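Local structure of mitochondrial enolase superfamily member 1 (Homo sapiens, 4A35) at residues 125-130 and 136-141. The protein dehydrates L-fuconate to 2-keto-3-deoxy-L-fuconate in L-fucose catabolism, using a magnesium ion to stabilise the enediolate intermediate. Sequence-based numbering, arbitrary orientation.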
ATOM      1  N   ASP A 125     -15.760 -18.639   3.805  1.00 17.67           N
ATOM      2  CA  ASP A 125     -15.880 -19.785   4.741  1.00 18.13           C
ATOM      3  C   ASP A 125     -17.344 -20.103   5.005  1.00 22.49           C
ATOM      4  O   ASP A 125     -17.779 -21.255   4.824  1.00 21.70           O
ATOM      5  CB  ASP A 125     -15.140 -19.496   6.056  1.00 19.45           C
ATOM      6  CG  ASP A 125     -15.195 -20.671   7.042  1.00 25.95           C
ATOM      7  OD1 ASP A 125     -14.764 -21.811   6.654  1.00 23.39           O
ATOM      8  OD2 ASP A 125     -15.607 -20.445   8.205  1.00 22.13           O
ATOM      9  N   LEU A 126     -18.123 -19.060   5.300  1.00 19.89           N
ATOM     10  CA  LEU A 126     -19.545 -19.200   5.565  1.00 19.88           C
ATOM     11  C   LEU A 126     -20.301 -19.785   4.362  1.00 23.37           C
ATOM     12  O   LEU A 126     -21.087 -20.741   4.517  1.00 22.09           O
ATOM     13  CB  LEU A 126     -20.104 -17.821   5.942  1.00 20.19           C
ATOM     14  CG  LEU A 126     -21.615 -17.739   6.208  1.00 22.47           C
ATOM     15  CD1 LEU A 126     -22.073 -18.741   7.316  1.00 21.41           C
ATOM     16  CD2 LEU A 126     -22.004 -16.288   6.573  1.00 23.61           C
ATOM     17  N   TRP A 127     -20.072 -19.228   3.181  1.00 20.38           N
ATOM     18  CA  TRP A 127     -20.724 -19.670   1.952  1.00 22.54           C
ATOM     19  C   TRP A 127     -20.399 -21.158   1.691  1.00 25.15           C
ATOM     20  O   TRP A 127     -21.318 -21.973   1.498  1.00 22.83           O
ATOM     21  CB  TRP A 127     -20.252 -18.764   0.769  1.00 21.65           C
ATOM     22  CG  TRP A 127     -20.891 -19.073  -0.552  1.00 23.38           C
ATOM     23  CD1 TRP A 127     -22.025 -19.805  -0.769  1.00 26.86           C
ATOM     24  CD2 TRP A 127     -20.432 -18.654  -1.846  1.00 22.84           C
ATOM     25  NE1 TRP A 127     -22.294 -19.878  -2.112  1.00 26.52           N
ATOM     26  CE2 TRP A 127     -21.374 -19.120  -2.791  1.00 27.15           C
ATOM     27  CE3 TRP A 127     -19.399 -17.809  -2.285  1.00 23.05           C
ATOM     28  CZ2 TRP A 127     -21.230 -18.892  -4.170  1.00 26.74           C
ATOM     29  CZ3 TRP A 127     -19.282 -17.550  -3.646  1.00 25.12           C
ATOM     30  CH2 TRP A 127     -20.202 -18.070  -4.567  1.00 25.75           C
ATOM     31  N   ALA A 128     -19.103 -21.521   1.734  1.00 22.03           N
ATOM     32  CA  ALA A 128     -18.668 -22.915   1.468  1.00 22.56           C
ATOM     33  C   ALA A 128     -19.285 -23.867   2.505  1.00 23.76           C
ATOM     34  O   ALA A 128     -19.828 -24.902   2.137  1.00 21.80           O
ATOM     35  CB  ALA A 128     -17.150 -23.011   1.478  1.00 23.19           C
ATOM     36  N   LYS A 129     -19.332 -23.456   3.767  1.00 21.52           N
ATOM     37  CA  LYS A 129     -19.974 -24.284   4.806  1.00 21.45           C
ATOM     38  C   LYS A 129     -21.482 -24.449   4.563  1.00 27.65           C
ATOM     39  O   LYS A 129     -21.991 -25.569   4.733  1.00 26.35           O
ATOM     40  CB  LYS A 129     -19.752 -23.697   6.215  1.00 23.41           C
ATOM     41  CG  LYS A 129     -18.324 -23.845   6.766  1.00 21.10           C
ATOM     42  CD  LYS A 129     -18.198 -23.063   8.090  1.00 20.90           C
ATOM     43  CE  LYS A 129     -16.910 -23.452   8.804  1.00 23.20           C
ATOM     44  NZ  LYS A 129     -16.569 -22.476   9.890  1.00 20.82           N
ATOM     45  N   GLN A 130     -22.210 -23.352   4.203  1.00 25.76           N
ATOM     46  CA  GLN A 130     -23.661 -23.477   3.951  1.00 24.60           C
ATOM     47  C   GLN A 130     -23.929 -24.399   2.736  1.00 28.19           C
ATOM     48  O   GLN A 130     -24.961 -25.091   2.704  1.00 26.92           O
ATOM     49  CB  GLN A 130     -24.326 -22.125   3.735  1.00 23.96           C
ATOM     50  CG  GLN A 130     -24.400 -21.263   4.997  1.00 23.98           C
ATOM     51  CD  GLN A 130     -25.415 -20.160   4.825  1.00 35.04           C
ATOM     52  OE1 GLN A 130     -25.902 -19.901   3.720  1.00 27.18           O
ATOM     53  NE2 GLN A 130     -25.761 -19.478   5.909  1.00 30.65           N
ATOM     54  N   TRP A 136     -12.166 -25.176  -2.107  1.00 16.97           N
ATOM     55  CA  TRP A 136     -11.619 -25.635  -3.405  1.00 19.18           C
ATOM     56  C   TRP A 136     -12.726 -26.300  -4.289  1.00 21.55           C
ATOM     57  O   TRP A 136     -12.816 -26.018  -5.491  1.00 19.04           O
ATOM     58  CB  TRP A 136     -10.407 -26.576  -3.242  1.00 17.40           C
ATOM     59  CG  TRP A 136     -10.708 -27.959  -2.702  1.00 17.69           C
ATOM     60  CD1 TRP A 136     -10.597 -28.369  -1.405  1.00 20.35           C
ATOM     61  CD2 TRP A 136     -11.118 -29.117  -3.460  1.00 17.21           C
ATOM     62  NE1 TRP A 136     -10.970 -29.694  -1.288  1.00 21.00           N
ATOM     63  CE2 TRP A 136     -11.258 -30.191  -2.540  1.00 21.61           C
ATOM     64  CE3 TRP A 136     -11.401 -29.347  -4.824  1.00 18.31           C
ATOM     65  CZ2 TRP A 136     -11.657 -31.477  -2.933  1.00 21.59           C
ATOM     66  CZ3 TRP A 136     -11.808 -30.635  -5.214  1.00 20.22           C
ATOM     67  CH2 TRP A 136     -11.952 -31.669  -4.270  1.00 21.78           C
ATOM     68  N   LYS A 137     -13.633 -27.068  -3.655  1.00 19.06           N
ATOM     69  CA  LYS A 137     -14.671 -27.819  -4.352  1.00 18.92           C
ATOM     70  C   LYS A 137     -15.794 -26.911  -4.762  1.00 21.08           C
ATOM     71  O   LYS A 137     -16.320 -27.052  -5.867  1.00 21.46           O
ATOM     72  CB  LYS A 137     -15.165 -28.999  -3.491  1.00 20.98           C
ATOM     73  CG  LYS A 137     -16.204 -29.906  -4.178  1.00 19.98           C
ATOM     74  CD  LYS A 137     -15.712 -30.504  -5.515  1.00 22.42           C
ATOM     75  CE  LYS A 137     -16.616 -31.645  -5.992  1.00 23.99           C
ATOM     76  NZ  LYS A 137     -16.448 -31.864  -7.470  1.00 25.30           N
ATOM     77  N   LEU A 138     -16.101 -25.904  -3.915  1.00 21.36           N
ATOM     78  CA  LEU A 138     -17.101 -24.887  -4.256  1.00 20.33           C
ATOM     79  C   LEU A 138     -16.672 -24.189  -5.541  1.00 22.01           C
ATOM     80  O   LEU A 138     -17.500 -23.979  -6.445  1.00 20.46           O
ATOM     81  CB  LEU A 138     -17.217 -23.857  -3.091  1.00 19.12           C
ATOM     82  CG  LEU A 138     -18.129 -22.633  -3.341  1.00 21.24           C
ATOM     83  CD1 LEU A 138     -19.608 -23.091  -3.334  1.00 22.70           C
ATOM     84  CD2 LEU A 138     -17.866 -21.520  -2.264  1.00 21.05           C
ATOM     85  N   LEU A 139     -15.364 -23.824  -5.620  1.00 18.93           N
ATOM     86  CA  LEU A 139     -14.815 -23.150  -6.798  1.00 18.38           C
ATOM     87  C   LEU A 139     -14.835 -24.062  -8.019  1.00 22.67           C
ATOM     88  O   LEU A 139     -15.295 -23.639  -9.099  1.00 21.96           O
ATOM     89  CB  LEU A 139     -13.384 -22.669  -6.499  1.00 17.02           C
ATOM     90  CG  LEU A 139     -13.307 -21.508  -5.495  1.00 20.71           C
ATOM     91  CD1 LEU A 139     -11.858 -21.242  -5.101  1.00 18.73           C
ATOM     92  CD2 LEU A 139     -14.000 -20.245  -6.070  1.00 20.71           C
ATOM     93  N   VAL A 140     -14.306 -25.288  -7.865  1.00 20.79           N
ATOM     94  CA  VAL A 140     -14.300 -26.315  -8.960  1.00 21.01           C
ATOM     95  C   VAL A 140     -15.722 -26.530  -9.560  1.00 26.07           C
ATOM     96  O   VAL A 140     -15.859 -26.601 -10.785  1.00 25.41           O
ATOM     97  CB  VAL A 140     -13.675 -27.648  -8.473  1.00 24.15           C
ATOM     98  CG1 VAL A 140     -14.037 -28.851  -9.379  1.00 24.34           C
ATOM     99  CG2 VAL A 140     -12.151 -27.509  -8.325  1.00 22.76           C
ATOM    100  N   ASP A 141     -16.761 -26.610  -8.709  1.00 22.97           N
ATOM    101  CA  ASP A 141     -18.128 -26.882  -9.140  1.00 23.89           C
ATOM    102  C   ASP A 141     -18.874 -25.669  -9.663  1.00 25.60           C
ATOM    103  O   ASP A 141     -19.931 -25.838 -10.257  1.00 26.58           O
ATOM    104  CB  ASP A 141     -18.917 -27.522  -7.988  1.00 25.29           C
ATOM    105  CG  ASP A 141     -18.535 -28.977  -7.694  1.00 27.86           C
ATOM    106  OD1 ASP A 141     -17.725 -29.575  -8.494  1.00 24.42           O
ATOM    107  OD2 ASP A 141     -19.073 -29.539  -6.715  1.00 30.16           O
TER
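Leu138 reaches across to Trp127 and Ala128, and its CD2 methyl makes a small apolar contact between consecutive helices. Leu138 CB stands 4.6 Å from Ala128 CB, too far for close packing. From there CG lies anti to the backbone N (chi1 174°) and carries the branch toward the indole. Leu138 CD2 does most of the touching: it sits over one face of Trp127, 3.9 Å from Trp127 CD2 at the ring fusion, and makes a CH-pi contact with the six-membered ring, 20° off its normal. Leu138 CD2 lies 4.1 Å from Ala128 CB, so it fits between the indole and the small alanine. Leu138 CD1 is above the same indole face, more loosely, 4.4 Å from Trp127 NE1. The two side chains cross at about a right angle. Glu131, one helical turn beyond Trp127, accepts a hydrogen bond from the indole NE1 and helps fix the ring's rotation. Helix 135-141 in turn packs on helix 362-377 through Leu139 and Val140. The contact packs consecutive helices, 110-131 and 135-141, joined by a short link, against each other where the N-terminal capping domain of the mandelate racemase/muconate lactonizing enzyme family leads toward the C-terminal barrel domain.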